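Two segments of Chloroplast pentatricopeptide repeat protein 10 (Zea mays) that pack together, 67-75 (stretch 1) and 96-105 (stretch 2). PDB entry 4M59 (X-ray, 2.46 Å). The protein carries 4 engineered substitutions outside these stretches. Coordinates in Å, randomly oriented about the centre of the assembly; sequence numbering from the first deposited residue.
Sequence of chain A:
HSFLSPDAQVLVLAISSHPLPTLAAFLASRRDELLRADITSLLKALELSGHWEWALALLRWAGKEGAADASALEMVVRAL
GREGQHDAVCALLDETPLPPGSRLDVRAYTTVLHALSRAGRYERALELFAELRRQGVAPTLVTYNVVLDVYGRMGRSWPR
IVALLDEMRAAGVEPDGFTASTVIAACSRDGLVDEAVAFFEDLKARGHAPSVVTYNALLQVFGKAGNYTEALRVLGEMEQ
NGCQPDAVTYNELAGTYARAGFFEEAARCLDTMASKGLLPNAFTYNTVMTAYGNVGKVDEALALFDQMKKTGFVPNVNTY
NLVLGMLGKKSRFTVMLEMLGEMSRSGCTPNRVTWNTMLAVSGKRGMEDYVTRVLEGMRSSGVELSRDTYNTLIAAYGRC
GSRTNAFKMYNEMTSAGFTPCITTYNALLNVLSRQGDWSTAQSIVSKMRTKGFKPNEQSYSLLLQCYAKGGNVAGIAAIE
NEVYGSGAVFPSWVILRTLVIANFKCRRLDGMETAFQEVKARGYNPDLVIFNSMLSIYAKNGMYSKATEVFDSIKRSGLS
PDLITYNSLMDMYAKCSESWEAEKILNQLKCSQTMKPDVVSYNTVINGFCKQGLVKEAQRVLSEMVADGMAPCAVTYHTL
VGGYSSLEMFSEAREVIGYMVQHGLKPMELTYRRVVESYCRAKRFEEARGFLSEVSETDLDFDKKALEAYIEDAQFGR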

# COMPACT_ATOMS: atom_id res chain seq x y z
N ALA A 67 -40.77 7.49 -30.88
CA ALA A 67 -41.71 6.51 -30.36
C ALA A 67 -41.62 6.33 -28.86
O ALA A 67 -42.32 5.52 -28.28
CB ALA A 67 -41.49 5.21 -31.05
N ALA A 68 -40.75 7.10 -28.23
CA ALA A 68 -40.55 7.03 -26.81
C ALA A 68 -41.27 8.18 -26.13
O ALA A 68 -41.04 9.33 -26.45
CB ALA A 68 -39.09 7.08 -26.50
N ASP A 69 -42.14 7.86 -25.19
CA ASP A 69 -42.73 8.89 -24.37
C ASP A 69 -42.06 8.95 -23.02
O ASP A 69 -41.24 8.11 -22.67
CB ASP A 69 -44.25 8.71 -24.23
CG ASP A 69 -44.65 7.37 -23.67
OD1 ASP A 69 -43.85 6.42 -23.74
OD2 ASP A 69 -45.78 7.25 -23.16
N ALA A 70 -42.41 9.98 -22.27
CA ALA A 70 -41.84 10.23 -20.97
C ALA A 70 -41.97 9.03 -20.07
O ALA A 70 -41.11 8.77 -19.26
CB ALA A 70 -42.52 11.39 -20.36
N SER A 71 -43.07 8.30 -20.21
CA SER A 71 -43.33 7.12 -19.39
C SER A 71 -42.23 6.07 -19.58
O SER A 71 -41.94 5.29 -18.67
CB SER A 71 -44.69 6.52 -19.73
OG SER A 71 -45.55 6.54 -18.60
N ALA A 72 -41.63 6.06 -20.77
CA ALA A 72 -40.59 5.11 -21.07
C ALA A 72 -39.27 5.52 -20.46
O ALA A 72 -38.58 4.72 -19.86
CB ALA A 72 -40.44 5.00 -22.55
N LEU A 73 -38.93 6.79 -20.63
CA LEU A 73 -37.69 7.31 -20.09
C LEU A 73 -37.66 7.14 -18.59
O LEU A 73 -36.66 6.72 -18.03
CB LEU A 73 -37.55 8.79 -20.44
CG LEU A 73 -36.32 9.50 -19.88
CD1 LEU A 73 -35.06 8.97 -20.52
CD2 LEU A 73 -36.42 10.97 -20.11
N GLU A 74 -38.77 7.46 -17.96
CA GLU A 74 -38.89 7.32 -16.53
C GLU A 74 -38.63 5.90 -16.10
O GLU A 74 -38.18 5.65 -15.00
CB GLU A 74 -40.28 7.75 -16.09
CG GLU A 74 -40.56 9.22 -16.28
CD GLU A 74 -42.01 9.56 -16.05
OE1 GLU A 74 -42.76 8.67 -15.63
OE2 GLU A 74 -42.40 10.71 -16.29
N MET A 75 -38.95 4.96 -16.98
CA MET A 75 -38.84 3.54 -16.66
C MET A 75 -37.40 3.06 -16.73
O MET A 75 -37.00 2.14 -16.01
CB MET A 75 -39.71 2.71 -17.61
CG MET A 75 -40.67 1.77 -16.91
SD MET A 75 -40.04 0.09 -16.78
CE MET A 75 -41.33 -0.68 -15.82
N THR A 96 -31.28 13.75 -24.86
CA THR A 96 -32.72 13.97 -24.89
C THR A 96 -33.40 13.06 -25.91
O THR A 96 -33.39 13.34 -27.11
CB THR A 96 -33.06 15.43 -25.23
OG1 THR A 96 -32.04 16.29 -24.73
CG2 THR A 96 -34.40 15.82 -24.62
N PRO A 97 -33.98 11.97 -25.42
CA PRO A 97 -34.70 11.03 -26.29
C PRO A 97 -36.20 11.27 -26.25
O PRO A 97 -36.98 10.40 -26.62
CB PRO A 97 -34.37 9.67 -25.66
CG PRO A 97 -34.13 9.97 -24.23
CD PRO A 97 -33.48 11.32 -24.19
N LEU A 98 -36.60 12.46 -25.80
CA LEU A 98 -38.01 12.80 -25.70
C LEU A 98 -38.41 13.85 -26.73
O LEU A 98 -37.59 14.70 -27.10
CB LEU A 98 -38.34 13.30 -24.29
CG LEU A 98 -38.26 12.29 -23.16
CD1 LEU A 98 -38.26 12.99 -21.81
CD2 LEU A 98 -39.40 11.30 -23.25
N PRO A 99 -39.66 13.82 -27.17
CA PRO A 99 -40.16 14.83 -28.12
C PRO A 99 -40.38 16.17 -27.42
O PRO A 99 -40.48 16.20 -26.19
CB PRO A 99 -41.49 14.25 -28.58
CG PRO A 99 -41.94 13.40 -27.43
CD PRO A 99 -40.69 12.83 -26.83
N PRO A 100 -40.47 17.26 -28.18
CA PRO A 100 -40.67 18.58 -27.56
C PRO A 100 -41.96 18.67 -26.75
O PRO A 100 -42.97 18.09 -27.15
CB PRO A 100 -40.74 19.52 -28.77
CG PRO A 100 -41.25 18.66 -29.87
CD PRO A 100 -40.66 17.30 -29.64
N GLY A 101 -41.93 19.39 -25.63
CA GLY A 101 -43.12 19.57 -24.81
C GLY A 101 -43.32 18.46 -23.79
O GLY A 101 -44.41 18.30 -23.25
N SER A 102 -42.26 17.71 -23.53
CA SER A 102 -42.34 16.59 -22.60
C SER A 102 -41.99 17.00 -21.17
O SER A 102 -41.13 17.84 -20.95
CB SER A 102 -41.43 15.45 -23.05
OG SER A 102 -42.08 14.64 -24.02
N ARG A 103 -42.68 16.39 -20.21
CA ARG A 103 -42.43 16.65 -18.80
C ARG A 103 -42.32 15.32 -18.07
O ARG A 103 -43.01 14.36 -18.40
CB ARG A 103 -43.55 17.49 -18.20
N LEU A 104 -41.47 15.27 -17.05
CA LEU A 104 -41.17 14.03 -16.35
C LEU A 104 -41.62 13.96 -14.88
O LEU A 104 -41.78 14.98 -14.21
CB LEU A 104 -39.67 13.72 -16.43
CG LEU A 104 -39.16 13.10 -17.73
CD1 LEU A 104 -37.78 13.65 -18.07
CD2 LEU A 104 -39.12 11.58 -17.63
N ASP A 105 -41.83 12.73 -14.43
CA ASP A 105 -42.18 12.47 -13.04
C ASP A 105 -41.15 13.14 -12.15
O ASP A 105 -40.02 13.38 -12.58
CB ASP A 105 -42.20 10.97 -12.78
CG ASP A 105 -43.38 10.54 -11.95
OD1 ASP A 105 -44.48 11.11 -12.12
OD2 ASP A 105 -43.22 9.62 -11.11

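The one hydrogen bond between the two stretches joins a side chain to a backbone: the amide N of Asp-105 donates to OE2 of Glu-74 at 2.8 Å, with an N-H...O angle of 154°. Asp-105 occupies the N-cap position before a helix, yet its side chain makes no capping bond, while its own amide N donates to Glu-74 of the other stretch. Glutamate suits this task because its length lets a carboxylate rooted in the helix reach the backbone of the facing loop. On the way, the stem of Glu-74 lies against a leucine, with CG only 3.1 Å from CD2 of Leu-104, a tight approach, so the residue serves the contact through both its apolar and its charged parts.

The rest of the interface is mainly apolar. Leu-73, on the helix that begins at Ala-70, points toward the loop and has more of its surface covered by the loop than any other residue of its stretch. Its CD2 lies 3.2 Å from CD1 of Leu-98, close for two methyl groups, and 3.6 Å from CD1 of Leu-104, while its CD1 meets CG of Pro-97 at 4.0 Å. Branched leucine can thus touch three loop residues at once. Leu-98 and Leu-104 leave their backbone sideways, but the ends of both side chains come nearer to the helix.

Small residues allow close approach at the start of the helix. The CB of Ala-70 sits 3.6 Å from the carbonyl O of Arg-103, and its N lies 3.4 Å from CD2 of Leu-98, so backbone and side chain pack together. Ala-68, buried, places CB 3.9 Å from O of Pro-97. Its own carbonyl O lies 3.5 Å from CD of Pro-99, whose ring offers carbon rather than an amide hydrogen at that point.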